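Local coordinates for Non-fluorescent flavoprotein (Photobacterium phosphoreum, PDB 1FVP), which binds flavin mononucleotide carrying a covalently attached myristate, as a homodimer related to bacterial luciferase, and is itself non-fluorescent, at residues 8-13 with 26-31; 129-134 with 143-148; 202-205 with 209-212. All coordinates share one frame; numbering follows the deposited sequence.

Contact 1 (8-13 with 26-31); sequences VFFVNF and NNALET. With FMA (6-(3-tetradecanoic acid) flavine mononucleotide), chain E.
In the opening beta-alpha-beta unit of the chain, strand 6-11 packs against helix 23-38 where F10 reaches A28 and T31. The two short segments run nearly antiparallel, their axes 10.3 Å apart at closest approach and 169° between their directions. F10 does most of the touching. Its CG stands beside the backbone N and anti to the carbonyl carbon (chi1 -47°), which carries the ring across to the helix. There CE2 lies 3.5 Å from T31 CB, at the ring edge, and 4.0 Å from A28 CB, while the carbonyl oxygen of A28 approaches the ring obliquely. Alanine suits this position because its single methyl lets a phenyl ring and a fatty chain come close together. V8 adds a lighter methyl contact, CG1 to CG2 of T31 (whose hydroxyl turns to E202) at 4.4 Å. One face of the F10 ring is covered by C15 of the FMA of chain E, offset toward the rim, and F10 CB lies 3.4 Å from C14 of that FMA; A28 CB is 3.8 Å from the same C14. Residues of the second subunit bind this ligand too. Within a parallel beta-alpha-beta unit, strand and helix thus line part of the apolar end of the pocket, where the fatty chain ends.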
loop_
_atom_site.group_PDB
_atom_site.type_symbol
_atom_site.label_atom_id
_atom_site.label_comp_id
_atom_site.label_asym_id
_atom_site.label_seq_id
_atom_site.Cartn_x
_atom_site.Cartn_y
_atom_site.Cartn_z
ATOM N N VAL A 8 -5.562 -9.558 3.039
ATOM C CA VAL A 8 -4.590 -10.139 3.986
ATOM C C VAL A 8 -3.582 -9.037 4.325
ATOM O O VAL A 8 -3.391 -8.130 3.491
ATOM C CB VAL A 8 -3.936 -11.377 3.349
ATOM C CG1 VAL A 8 -2.632 -11.774 4.017
ATOM C CG2 VAL A 8 -4.869 -12.565 3.255
ATOM N N PHE A 9 -2.958 -9.134 5.483
ATOM C CA PHE A 9 -1.950 -8.137 5.887
ATOM C C PHE A 9 -0.845 -8.873 6.666
ATOM O O PHE A 9 -1.086 -9.974 7.165
ATOM C CB PHE A 9 -2.529 -7.005 6.689
ATOM C CG PHE A 9 -2.731 -7.239 8.156
ATOM C CD1 PHE A 9 -1.712 -6.946 9.063
ATOM C CD2 PHE A 9 -3.941 -7.746 8.620
ATOM C CE1 PHE A 9 -1.901 -7.153 10.415
ATOM C CE2 PHE A 9 -4.153 -7.966 9.987
ATOM C CZ PHE A 9 -3.112 -7.668 10.866
ATOM N N PHE A 10 0.273 -8.201 6.761
ATOM C CA PHE A 10 1.481 -8.665 7.436
ATOM C C PHE A 10 2.101 -7.510 8.243
ATOM O O PHE A 10 2.090 -6.376 7.725
ATOM C CB PHE A 10 2.540 -9.119 6.438
ATOM C CG PHE A 10 2.172 -10.010 5.315
ATOM C CD1 PHE A 10 1.723 -9.499 4.112
ATOM C CD2 PHE A 10 2.301 -11.392 5.442
ATOM C CE1 PHE A 10 1.398 -10.342 3.060
ATOM C CE2 PHE A 10 1.972 -12.274 4.413
ATOM C CZ PHE A 10 1.524 -11.728 3.207
ATOM N N VAL A 11 2.656 -7.794 9.418
ATOM C CA VAL A 11 3.294 -6.644 10.107
ATOM C C VAL A 11 4.643 -6.588 9.398
ATOM O O VAL A 11 4.863 -7.393 8.471
ATOM C CB VAL A 11 3.272 -6.786 11.607
ATOM C CG1 VAL A 11 1.854 -6.944 12.163
ATOM C CG2 VAL A 11 4.156 -7.928 12.061
ATOM N N ASN A 12 5.506 -5.697 9.758
ATOM C CA ASN A 12 6.833 -5.572 9.116
ATOM C C ASN A 12 7.750 -5.363 10.324
ATOM O O ASN A 12 7.873 -4.251 10.859
ATOM C CB ASN A 12 6.844 -4.497 8.070
ATOM C CG ASN A 12 8.181 -4.149 7.454
ATOM O OD1 ASN A 12 9.145 -4.938 7.465
ATOM N ND2 ASN A 12 8.253 -2.935 6.892
ATOM N N PHE A 13 8.308 -6.503 10.694
ATOM C CA PHE A 13 9.206 -6.476 11.870
ATOM C C PHE A 13 10.250 -7.571 11.841
ATOM O O PHE A 13 10.104 -8.592 11.136
ATOM C CB PHE A 13 8.271 -6.556 13.079
ATOM C CG PHE A 13 8.776 -5.662 14.168
ATOM C CD1 PHE A 13 9.938 -6.016 14.853
ATOM C CD2 PHE A 13 8.093 -4.493 14.475
ATOM C CE1 PHE A 13 10.436 -5.201 15.856
ATOM C CE2 PHE A 13 8.570 -3.661 15.489
ATOM C CZ PHE A 13 9.746 -4.025 16.165
ATOM N N ASN A 26 9.996 -16.610 4.986
ATOM C CA ASN A 26 9.626 -17.723 4.064
ATOM C C ASN A 26 8.160 -18.069 4.287
ATOM O O ASN A 26 7.447 -18.388 3.331
ATOM C CB ASN A 26 10.638 -18.839 4.103
ATOM C CG ASN A 26 11.587 -18.670 2.912
ATOM O OD1 ASN A 26 12.702 -18.169 3.113
ATOM N ND2 ASN A 26 11.099 -19.062 1.734
ATOM N N ASN A 27 7.755 -17.953 5.536
ATOM C CA ASN A 27 6.381 -18.188 5.993
ATOM C C ASN A 27 5.448 -17.169 5.312
ATOM O O ASN A 27 4.379 -17.521 4.804
ATOM C CB ASN A 27 6.294 -18.060 7.519
ATOM C CG ASN A 27 7.140 -19.058 8.287
ATOM O OD1 ASN A 27 8.186 -19.527 7.824
ATOM N ND2 ASN A 27 6.637 -19.414 9.474
ATOM N N ALA A 28 5.906 -15.921 5.345
ATOM C CA ALA A 28 5.182 -14.798 4.762
ATOM C C ALA A 28 5.143 -14.917 3.245
ATOM O O ALA A 28 4.178 -14.365 2.700
ATOM C CB ALA A 28 5.738 -13.448 5.156
ATOM N N LEU A 29 6.109 -15.597 2.660
ATOM C CA LEU A 29 6.142 -15.769 1.182
ATOM C C LEU A 29 5.160 -16.866 0.771
ATOM O O LEU A 29 4.634 -16.957 -0.357
ATOM C CB LEU A 29 7.591 -15.979 0.819
ATOM C CG LEU A 29 8.323 -15.133 -0.191
ATOM C CD1 LEU A 29 8.406 -13.660 0.194
ATOM C CD2 LEU A 29 9.761 -15.664 -0.257
ATOM N N GLU A 30 4.867 -17.723 1.736
ATOM C CA GLU A 30 3.947 -18.858 1.602
ATOM C C GLU A 30 2.507 -18.367 1.751
ATOM O O GLU A 30 1.604 -18.864 1.078
ATOM C CB GLU A 30 4.153 -19.905 2.692
ATOM C CG GLU A 30 4.277 -21.353 2.247
ATOM C CD GLU A 30 3.049 -21.906 1.584
ATOM O OE1 GLU A 30 2.032 -22.087 2.237
ATOM O OE2 GLU A 30 3.203 -22.149 0.369
ATOM N N THR A 31 2.381 -17.402 2.650
ATOM C CA THR A 31 1.123 -16.745 2.968
ATOM C C THR A 31 0.651 -16.046 1.685
ATOM O O THR A 31 -0.551 -15.889 1.470
ATOM C CB THR A 31 1.214 -15.666 4.117
ATOM O OG1 THR A 31 2.172 -16.082 5.136
ATOM C CG2 THR A 31 -0.146 -15.335 4.749
HETATM N N1 FMA E . 18.138 -5.677 7.974
HETATM C C2 FMA E . 18.638 -6.115 9.132
HETATM O O2 FMA E . 19.289 -5.564 9.938
HETATM N N3 FMA E . 18.361 -7.491 9.506
HETATM C C4 FMA E . 17.620 -8.304 8.716
HETATM O O4 FMA E . 17.446 -9.439 9.122
HETATM C C4A FMA E . 17.100 -7.807 7.477
HETATM N N5 FMA E . 16.374 -8.491 6.620
HETATM C C5A FMA E . 15.857 -8.072 5.455
HETATM C C6 FMA E . 15.111 -8.884 4.611
HETATM C C7 FMA E . 14.622 -8.346 3.441
HETATM C C7M FMA E . 13.761 -9.162 2.415
HETATM C C8 FMA E . 14.887 -6.982 3.066
HETATM C C8M FMA E . 14.377 -6.369 1.806
HETATM C C9 FMA E . 15.637 -6.210 3.924
HETATM C C9A FMA E . 16.147 -6.684 5.097
HETATM N N10 FMA E . 16.912 -5.969 6.001
HETATM C C10 FMA E . 17.424 -6.383 7.164
HETATM C C1B FMA E . 17.256 -4.511 5.678
HETATM C C2B FMA E . 18.298 -4.408 4.482
HETATM O O2B FMA E . 19.128 -5.536 4.519
HETATM C C3B FMA E . 19.074 -3.132 4.753
HETATM O "O3'" FMA E . 19.524 -3.092 6.045
HETATM C C4B FMA E . 18.246 -1.905 4.366
HETATM O "O4'" FMA E . 16.957 -2.359 3.798
HETATM C C5B FMA E . 19.053 -1.150 3.283
HETATM O "O5'" FMA E . 18.209 0.099 2.973
HETATM P P FMA E . 18.780 1.566 2.873
HETATM O O1P FMA E . 20.323 1.268 2.881
HETATM O O2P FMA E . 18.380 1.991 1.546
HETATM O O3P FMA E . 18.171 2.313 3.843
HETATM C "C1'" FMA E . 16.874 -11.931 4.968
HETATM O "O1'" FMA E . 16.184 -12.759 4.261
HETATM O "O2'" FMA E . 18.021 -12.242 5.366
HETATM C "C2'" FMA E . 16.037 -10.946 5.695
HETATM C "C3'" FMA E . 14.874 -10.278 4.992
HETATM C "C4'" FMA E . 13.535 -10.717 5.452
HETATM C "C5'" FMA E . 12.280 -9.989 5.035
HETATM C "C6'" FMA E . 11.182 -9.898 6.034
HETATM C "C7'" FMA E . 11.559 -9.531 7.460
HETATM C "C8'" FMA E . 10.490 -9.686 8.462
HETATM C "C9'" FMA E . 9.114 -9.058 8.200
HETATM C C11 FMA E . 8.169 -10.040 7.558
HETATM C C12 FMA E . 7.883 -9.932 6.102
HETATM C C13 FMA E . 6.832 -9.011 5.599
HETATM C C14 FMA E . 5.584 -9.606 5.020
HETATM C C15 FMA E . 5.424 -9.530 3.533
#

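Contact 2 (129-134 with 143-148); sequences MLHVNV and EELKLY. With FMA (6-(3-tetradecanoic acid) flavine mononucleotide), chain D.
Between residues 129-134 and 143-148 a strand, interrupted at residues 131-132, faces the helix that follows it in the chain; the backbones come nearest at N133 and L145, whose CA atoms are 6.7 Å apart. No hydrogen bond crosses between the segments, and side chains fill the gap. L145 is placed by a CG anti to its backbone N (chi1 177°), which sends the isobutyl group inward, so that CD1 packs 3.6 Å from H131 CB. Leucine suits the site because its forked end meets two surfaces together: both methyls lie near the H131 carbonyl oxygen, and CD1 also touches the imidazole. Beyond it the H131 and Y148 rings meet obliquely, centroids 4.8 Å apart and planes at 68°, with the NE2 end of the imidazole turned to the CD2-CE2 side of the tyrosine, whose broad ring gives the imidazole a surface to lie beside. N133 is long enough to pack its ND2 on the methylene of E144, 3.4 Å from CB; no hydrogen bond joins amide and carboxylate, and E144 OE2 bonds instead to the backbone N of Q205. The flanking valines, V132 and V134, meet a different FMA, that of chain D: V132 CG2 lies 3.5 Å from its C13. Strand 126-134 is therefore packed between helix 138-155 and this ligand, while V11 of strand 6-11 touches both H131 and Y148, and V134 also rests on helix 178-190.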
loop_
_atom_site.group_PDB
_atom_site.type_symbol
_atom_site.label_atom_id
_atom_site.label_comp_id
_atom_site.label_asym_id
_atom_site.label_seq_id
_atom_site.Cartn_x
_atom_site.Cartn_y
_atom_site.Cartn_z
ATOM N N MET A 129 -8.641 -4.830 10.869
ATOM C CA MET A 129 -7.375 -5.541 10.910
ATOM C C MET A 129 -7.237 -6.436 12.165
ATOM O O MET A 129 -6.951 -5.921 13.267
ATOM C CB MET A 129 -6.135 -4.670 10.871
ATOM C CG MET A 129 -6.132 -3.522 9.942
ATOM S SD MET A 129 -4.407 -2.912 9.760
ATOM C CE MET A 129 -3.995 -2.625 11.481
ATOM N N LEU A 130 -7.349 -7.724 11.918
ATOM C CA LEU A 130 -7.247 -8.804 12.870
ATOM C C LEU A 130 -6.092 -9.787 12.564
ATOM O O LEU A 130 -5.748 -10.151 11.441
ATOM C CB LEU A 130 -8.551 -9.604 12.833
ATOM C CG LEU A 130 -9.892 -8.950 12.849
ATOM C CD1 LEU A 130 -10.919 -9.820 12.144
ATOM C CD2 LEU A 130 -10.287 -8.720 14.307
ATOM N N HIS A 131 -5.549 -10.281 13.654
ATOM C CA HIS A 131 -4.474 -11.239 13.808
ATOM C C HIS A 131 -5.004 -12.647 14.030
ATOM O O HIS A 131 -4.883 -13.105 15.183
ATOM C CB HIS A 131 -3.579 -10.911 15.053
ATOM C CG HIS A 131 -2.200 -10.596 14.607
ATOM N ND1 HIS A 131 -1.506 -9.441 14.809
ATOM C CD2 HIS A 131 -1.385 -11.400 13.863
ATOM C CE1 HIS A 131 -0.314 -9.557 14.227
ATOM N NE2 HIS A 131 -0.214 -10.716 13.637
ATOM N N VAL A 132 -5.558 -13.321 13.057
ATOM C CA VAL A 132 -6.067 -14.691 13.237
ATOM C C VAL A 132 -4.998 -15.700 13.650
ATOM O O VAL A 132 -3.790 -15.579 13.354
ATOM C CB VAL A 132 -6.737 -15.131 11.915
ATOM C CG1 VAL A 132 -6.921 -16.623 11.773
ATOM C CG2 VAL A 132 -8.084 -14.441 11.760
ATOM N N ASN A 133 -5.477 -16.736 14.320
ATOM C CA ASN A 133 -4.651 -17.874 14.786
ATOM C C ASN A 133 -5.652 -18.974 15.156
ATOM O O ASN A 133 -6.177 -18.851 16.254
ATOM C CB ASN A 133 -3.715 -17.523 15.922
ATOM C CG ASN A 133 -2.936 -18.721 16.413
ATOM O OD1 ASN A 133 -3.506 -19.799 16.485
ATOM N ND2 ASN A 133 -1.659 -18.578 16.735
ATOM N N VAL A 134 -5.837 -19.924 14.282
ATOM C CA VAL A 134 -6.802 -21.009 14.499
ATOM C C VAL A 134 -6.197 -22.338 14.903
ATOM O O VAL A 134 -5.435 -22.943 14.128
ATOM C CB VAL A 134 -7.647 -21.122 13.199
ATOM C CG1 VAL A 134 -8.200 -22.508 12.906
ATOM C CG2 VAL A 134 -8.772 -20.103 13.193
ATOM N N GLU A 143 -1.607 -18.928 23.261
ATOM C CA GLU A 143 -0.242 -18.848 23.806
ATOM C C GLU A 143 0.704 -18.732 22.618
ATOM O O GLU A 143 1.892 -18.495 22.864
ATOM C CB GLU A 143 0.213 -19.924 24.765
ATOM C CG GLU A 143 -0.135 -19.773 26.249
ATOM C CD GLU A 143 -1.582 -19.794 26.662
ATOM O OE1 GLU A 143 -2.303 -20.751 26.927
ATOM O OE2 GLU A 143 -2.075 -18.634 26.749
ATOM N N GLU A 144 0.183 -18.855 21.409
ATOM C CA GLU A 144 1.006 -18.747 20.197
ATOM C C GLU A 144 0.956 -17.313 19.680
ATOM O O GLU A 144 1.975 -16.792 19.194
ATOM C CB GLU A 144 0.624 -19.677 19.056
ATOM C CG GLU A 144 1.733 -20.331 18.265
ATOM C CD GLU A 144 1.499 -21.108 17.020
ATOM O OE1 GLU A 144 0.504 -21.738 16.714
ATOM O OE2 GLU A 144 2.476 -21.103 16.230
ATOM N N LEU A 145 -0.199 -16.689 19.804
ATOM C CA LEU A 145 -0.396 -15.299 19.346
ATOM C C LEU A 145 0.229 -14.340 20.354
ATOM O O LEU A 145 0.579 -13.209 19.980
ATOM C CB LEU A 145 -1.856 -15.084 19.008
ATOM C CG LEU A 145 -2.391 -13.746 18.575
ATOM C CD1 LEU A 145 -2.260 -13.540 17.079
ATOM C CD2 LEU A 145 -3.873 -13.674 18.944
ATOM N N LYS A 146 0.392 -14.814 21.583
ATOM C CA LYS A 146 0.989 -14.028 22.672
ATOM C C LYS A 146 2.511 -14.002 22.545
ATOM O O LYS A 146 3.237 -13.548 23.450
ATOM C CB LYS A 146 0.595 -14.472 24.071
ATOM C CG LYS A 146 0.973 -13.490 25.179
ATOM C CD LYS A 146 0.585 -13.967 26.563
ATOM C CE LYS A 146 -0.918 -14.023 26.765
ATOM N NZ LYS A 146 -1.291 -14.276 28.180
ATOM N N LEU A 147 2.966 -14.489 21.407
ATOM C CA LEU A 147 4.392 -14.527 21.095
ATOM C C LEU A 147 4.651 -13.624 19.902
ATOM O O LEU A 147 5.741 -13.032 19.795
ATOM C CB LEU A 147 4.867 -15.971 21.000
ATOM C CG LEU A 147 5.917 -16.315 22.066
ATOM C CD1 LEU A 147 5.230 -16.789 23.332
ATOM C CD2 LEU A 147 6.862 -17.372 21.517
ATOM N N TYR A 148 3.652 -13.507 19.038
ATOM C CA TYR A 148 3.780 -12.634 17.848
ATOM C C TYR A 148 3.774 -11.170 18.301
ATOM O O TYR A 148 4.460 -10.312 17.729
ATOM C CB TYR A 148 2.672 -12.923 16.840
ATOM C CG TYR A 148 3.014 -12.478 15.441
ATOM C CD1 TYR A 148 3.913 -13.243 14.689
ATOM C CD2 TYR A 148 2.477 -11.330 14.861
ATOM C CE1 TYR A 148 4.251 -12.873 13.389
ATOM C CE2 TYR A 148 2.807 -10.950 13.560
ATOM C CZ TYR A 148 3.696 -11.718 12.823
ATOM O OH TYR A 148 4.039 -11.365 11.546
HETATM N N1 FMA D . -23.806 -10.856 6.734
HETATM C C2 FMA D . -23.562 -10.229 5.581
HETATM O O2 FMA D . -24.084 -9.276 5.139
HETATM N N3 FMA D . -22.517 -10.742 4.706
HETATM C C4 FMA D . -21.803 -11.833 5.043
HETATM O O4 FMA D . -20.948 -12.226 4.279
HETATM C C4A FMA D . -22.084 -12.492 6.280
HETATM N N5 FMA D . -21.453 -13.559 6.701
HETATM C C5A FMA D . -21.674 -14.221 7.848
HETATM C C6 FMA D . -20.948 -15.351 8.215
HETATM C C7 FMA D . -21.249 -15.957 9.409
HETATM C C7M FMA D . -20.497 -17.229 9.935
HETATM C C8 FMA D . -22.294 -15.457 10.271
HETATM C C8M FMA D . -22.658 -16.085 11.577
HETATM C C9 FMA D . -22.994 -14.338 9.874
HETATM C C9A FMA D . -22.736 -13.684 8.705
HETATM N N10 FMA D . -23.400 -12.550 8.254
HETATM C C10 FMA D . -23.172 -11.908 7.109
HETATM C C1B FMA D . -24.513 -11.945 9.112
HETATM C C2B FMA D . -24.719 -10.380 8.923
HETATM O O2B FMA D . -24.686 -9.934 10.266
HETATM C C3B FMA D . -26.035 -10.129 8.223
HETATM O "O3'" FMA D . -26.455 -11.249 7.513
HETATM C C4B FMA D . -26.065 -8.916 7.287
HETATM O "O4'" FMA D . -25.707 -7.686 8.014
HETATM C C5B FMA D . -27.488 -8.720 6.693
HETATM O "O5'" FMA D . -27.930 -7.295 7.110
HETATM P P FMA D . -29.282 -6.853 7.800
HETATM O O1P FMA D . -30.291 -7.148 6.635
HETATM O O2P FMA D . -29.493 -7.708 8.951
HETATM O O3P FMA D . -29.130 -5.550 8.235
HETATM C "C1'" FMA D . -19.787 -17.585 5.548
HETATM O "O1'" FMA D . -19.716 -18.430 6.519
HETATM O "O2'" FMA D . -19.911 -18.008 4.394
HETATM C "C2'" FMA D . -20.407 -16.290 5.958
HETATM C "C3'" FMA D . -19.876 -15.801 7.313
HETATM C "C4'" FMA D . -18.768 -14.825 7.056
HETATM C "C5'" FMA D . -17.332 -15.294 7.048
HETATM C "C6'" FMA D . -16.401 -14.385 7.811
HETATM C "C7'" FMA D . -14.969 -14.447 7.296
HETATM C "C8'" FMA D . -13.949 -14.914 8.245
HETATM C "C9'" FMA D . -13.191 -13.910 9.097
HETATM C C11 FMA D . -12.468 -14.530 10.253
HETATM C C12 FMA D . -11.786 -15.845 10.160
HETATM C C13 FMA D . -10.980 -16.350 11.310
HETATM C C14 FMA D . -10.272 -17.654 11.128
HETATM C C15 FMA D . -11.080 -18.729 10.458
#

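Contact 3 (202-205 with 209-212); sequences ESMQ and KKKS
M204 and K210 cross at a slant, the thioether of one lying against the base of the other. The methionine chain bends at its last torsion (chi3 -97°), bringing CE to 3.9 Å from both K210 CA and K210 CB, where the flexible, unbranched side chain can follow the surface of the helix. K209 meets the same methionine at about a right angle: its last methylene, CE, touches M204 SD at 3.9 Å, and its ammonium group lies beyond, in a long, weak ion pair with E144 OE1. K210 runs roughly at a right angle to K209 and reaches E202. These two side chains also cross at a slant, and their charges form a long salt bridge, E202 OE1 to K210 NZ at 3.7 Å. E202 starts out turned from the helix, but a bend at chi2 (-38°) brings its carboxylate back toward the lysine. Both charged ends have a closer partner in the hydroxyl of T31 on helix 23-38, which hydrogen-bonds E202 OE1 and K210 NZ. Opposite charges sharing one hydroxyl in a buried place would probably stabilise each other. What results is a strand-loop-helix connection of a beta/alpha fold, the loop after the C-terminal end of strand 195-199 folded onto the first turn of helix 207-227.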
loop_
_atom_site.group_PDB
_atom_site.type_symbol
_atom_site.label_atom_id
_atom_site.label_comp_id
_atom_site.label_asym_id
_atom_site.label_seq_id
_atom_site.Cartn_x
_atom_site.Cartn_y
_atom_site.Cartn_z
ATOM N N GLU A 202 -0.284 -14.784 10.406
ATOM C CA GLU A 202 1.136 -15.039 10.629
ATOM C C GLU A 202 1.523 -15.412 12.035
ATOM O O GLU A 202 2.754 -15.446 12.287
ATOM C CB GLU A 202 2.029 -13.845 10.289
ATOM C CG GLU A 202 2.222 -13.270 8.915
ATOM C CD GLU A 202 2.273 -14.265 7.795
ATOM O OE1 GLU A 202 1.300 -14.735 7.231
ATOM O OE2 GLU A 202 3.452 -14.543 7.504
ATOM N N SER A 203 0.587 -15.636 12.917
ATOM C CA SER A 203 1.052 -15.998 14.294
ATOM C C SER A 203 1.264 -17.501 14.214
ATOM O O SER A 203 2.083 -18.063 14.937
ATOM C CB SER A 203 0.072 -15.538 15.323
ATOM O OG SER A 203 -1.199 -15.238 14.740
ATOM N N MET A 204 0.541 -18.091 13.294
ATOM C CA MET A 204 0.430 -19.487 12.924
ATOM C C MET A 204 1.679 -20.082 12.278
ATOM O O MET A 204 1.880 -19.957 11.061
ATOM C CB MET A 204 -0.717 -19.738 11.931
ATOM C CG MET A 204 -2.068 -19.439 12.527
ATOM S SD MET A 204 -3.237 -20.473 11.596
ATOM C CE MET A 204 -3.863 -19.321 10.381
ATOM N N GLN A 205 2.405 -20.765 13.135
ATOM C CA GLN A 205 3.653 -21.425 12.777
ATOM C C GLN A 205 3.450 -22.648 11.894
ATOM O O GLN A 205 4.193 -22.788 10.908
ATOM C CB GLN A 205 4.503 -21.812 13.994
ATOM C CG GLN A 205 5.208 -20.668 14.705
ATOM C CD GLN A 205 5.939 -21.144 15.946
ATOM O OE1 GLN A 205 6.592 -22.195 15.962
ATOM N NE2 GLN A 205 5.833 -20.372 17.029
ATOM N N LYS A 209 -1.198 -25.833 8.715
ATOM C CA LYS A 209 -2.459 -25.436 9.374
ATOM C C LYS A 209 -2.963 -24.274 8.501
ATOM O O LYS A 209 -3.965 -24.465 7.818
ATOM C CB LYS A 209 -2.396 -24.895 10.773
ATOM C CG LYS A 209 -3.674 -25.060 11.576
ATOM C CD LYS A 209 -3.373 -25.005 13.070
ATOM C CE LYS A 209 -2.623 -23.778 13.520
ATOM N NZ LYS A 209 -2.276 -23.815 14.973
ATOM N N LYS A 210 -2.169 -23.220 8.589
ATOM C CA LYS A 210 -2.385 -21.944 7.885
ATOM C C LYS A 210 -2.852 -22.122 6.448
ATOM O O LYS A 210 -3.895 -21.521 6.081
ATOM C CB LYS A 210 -1.207 -20.997 7.995
ATOM C CG LYS A 210 -1.156 -19.931 6.905
ATOM C CD LYS A 210 -0.129 -18.858 7.219
ATOM C CE LYS A 210 1.218 -19.094 6.563
ATOM N NZ LYS A 210 2.262 -18.301 7.283
ATOM N N LYS A 211 -2.157 -22.922 5.658
ATOM C CA LYS A 211 -2.609 -23.130 4.267
ATOM C C LYS A 211 -4.008 -23.732 4.302
ATOM O O LYS A 211 -4.817 -23.425 3.421
ATOM C CB LYS A 211 -1.677 -23.981 3.424
ATOM C CG LYS A 211 -2.276 -24.498 2.126
ATOM C CD LYS A 211 -1.452 -25.571 1.450
ATOM C CE LYS A 211 -1.232 -26.785 2.318
ATOM N NZ LYS A 211 -2.442 -27.630 2.538
ATOM N N SER A 212 -4.303 -24.547 5.294
ATOM C CA SER A 212 -5.619 -25.198 5.394
ATOM C C SER A 212 -6.717 -24.307 5.914
ATOM O O SER A 212 -7.881 -24.464 5.488
ATOM C CB SER A 212 -5.524 -26.516 6.146
ATOM O OG SER A 212 -4.872 -27.425 5.248
#

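In the fold
Along the chain the three contacts follow in series, with none nested in or crossing another. Contact 1 closes the loop between strand 6-11 and helix 23-38; contact 2 closes the short connection from strand 126-134 to helix 138-155; contact 3 closes the turn leading from strand 195-199 into helix 207-227. In space they are neighbours, their centres 10 to 13 Å apart. F9 packs across to L130 and M129; their strands do not pair with each other but flank strand 195-199 in the same sheet. Helices 23-38 and 138-155 are each tied by a hydrogen bond to the loop before helix 207-227. Three strand-to-helix connections thereby meet in one packed region.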